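Local coordinates for protein S100-A5 (PDB 6WN7) that binds calcium and copper at competing sites, and also zinc, and recognises protein partners in a calcium-dependent way as an S100-family homodimer, at the interface of chains A and B. Coordinates in Å, arbitrary orientation; residue numbers count along the deposited sequence, not the author numbering. Chains: chain A/B, Protein S100-A5.

The interface of chains A and B. Residues chain A 16, 20, 30, 72; chain B 87, 90-91.
A:His20, on helix 7-23 of one subunit, meets B:Asn87 and B:Phe90 on helix 72-93 of the other. Its CB lies against the B:Phe90 ring, 3.5 Å from CE1, so contact begins at the root of the side chain. CG follows at 3.4 Å from the same CE1, which stands above one face of the imidazole toward its rim. With centroids 4.5 Å apart and planes inclined by 20°, the two rings form an offset stack. ND1 is farther from B:Phe90, whereas CE1 of A:His20 reaches the methyl CD2 of B:Leu91 at 3.6 Å. CD2, on the other branch of the ring, lies near both B:Phe90 CE1 and the amide oxygen OD1 of B:Asn87. At the tip, NE2 donates to OD1 over a short 2.5 Å. The evidence for a well-aimed bond is its near-straight 174° at the hydrogen, with OD1 in the imidazole plane and the donor in the carbonyl plane.

The amide is supported from another direction: CG of B:Asn87 sits 3.9 Å from the centroid of the A:Phe72 ring, the two planes stacked and nearly parallel. B:Asn87 has CG anti to its backbone N (chi1 -167°), which carries the amide from its helix to both A:His20 and A:Phe72. A:Val16 brings CG1 to 3.4 Å from OD1, flanking the acceptor with a methyl group and also lying at the imidazole edge. An alanine in place of A:His20 would probably leave OD1 without this donor and B:Phe90 without its stacking partner, with a gap beside B:Leu91. Beyond the imidazole, CD2 of A:Leu30 touches CD2 of B:Leu91, extending the apolar contact to the first EF-hand loop. Repeated by two-fold symmetry with the chains exchanged, this patch joins the first helix of each subunit to the last helix of its mate, contributing to the S100 homodimer.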
# COMPACT_ATOMS: atom_id res chain seq x y z
N VAL A 16 -5.39 -4.71 4.39
CA VAL A 16 -6.05 -4.27 5.61
C VAL A 16 -6.49 -5.46 6.46
O VAL A 16 -6.29 -5.47 7.69
CB VAL A 16 -7.23 -3.33 5.32
CG1 VAL A 16 -7.97 -3.01 6.61
CG2 VAL A 16 -6.80 -2.04 4.69
N HIS A 20 -5.45 -6.94 10.68
CA HIS A 20 -6.39 -7.18 11.76
C HIS A 20 -6.51 -8.65 12.10
O HIS A 20 -6.85 -8.99 13.24
CB HIS A 20 -7.73 -6.55 11.41
CG HIS A 20 -7.69 -5.05 11.33
ND1 HIS A 20 -7.72 -4.24 12.45
CD2 HIS A 20 -7.59 -4.22 10.27
CE1 HIS A 20 -7.66 -2.98 12.08
NE2 HIS A 20 -7.59 -2.94 10.76
N LEU A 30 -5.94 -3.33 17.96
CA LEU A 30 -5.60 -2.30 16.99
C LEU A 30 -4.13 -2.28 16.61
O LEU A 30 -3.75 -1.54 15.70
CB LEU A 30 -5.93 -0.93 17.57
CG LEU A 30 -7.40 -0.51 17.57
CD1 LEU A 30 -7.47 0.97 17.86
CD2 LEU A 30 -8.05 -0.82 16.26
N PHE A 72 -1.75 0.44 12.46
CA PHE A 72 -2.01 0.27 11.02
C PHE A 72 -1.08 1.20 10.17
O PHE A 72 -0.58 0.81 9.12
CB PHE A 72 -3.48 0.48 10.56
CG PHE A 72 -3.64 0.18 9.08
CD1 PHE A 72 -3.65 -1.14 8.63
CD2 PHE A 72 -3.70 1.18 8.14
CE1 PHE A 72 -3.71 -1.44 7.30
CE2 PHE A 72 -3.80 0.86 6.83
CZ PHE A 72 -3.83 -0.46 6.43
N ASN B 87 -9.34 0.97 5.88
CA ASN B 87 -9.14 0.58 7.27
C ASN B 87 -10.23 1.18 8.14
O ASN B 87 -10.85 0.49 8.95
CB ASN B 87 -7.75 0.97 7.76
CG ASN B 87 -7.39 0.31 9.09
OD1 ASN B 87 -7.45 -0.92 9.23
ND2 ASN B 87 -7.03 1.13 10.08
N PHE B 90 -13.28 -0.80 7.66
CA PHE B 90 -13.23 -2.11 8.28
C PHE B 90 -13.40 -2.00 9.78
O PHE B 90 -14.05 -2.83 10.41
CB PHE B 90 -11.88 -2.76 7.96
CG PHE B 90 -11.61 -4.10 8.67
CD1 PHE B 90 -11.20 -4.16 10.00
CD2 PHE B 90 -11.74 -5.28 7.98
CE1 PHE B 90 -10.95 -5.36 10.61
CE2 PHE B 90 -11.47 -6.48 8.61
CZ PHE B 90 -11.07 -6.52 9.92
N LEU B 91 -12.81 -0.97 10.37
CA LEU B 91 -12.96 -0.77 11.80
C LEU B 91 -14.43 -0.57 12.16
O LEU B 91 -14.98 -1.27 13.01
CB LEU B 91 -12.10 0.41 12.22
CG LEU B 91 -10.59 0.17 12.21
CD1 LEU B 91 -9.88 1.49 12.30
CD2 LEU B 91 -10.20 -0.70 13.36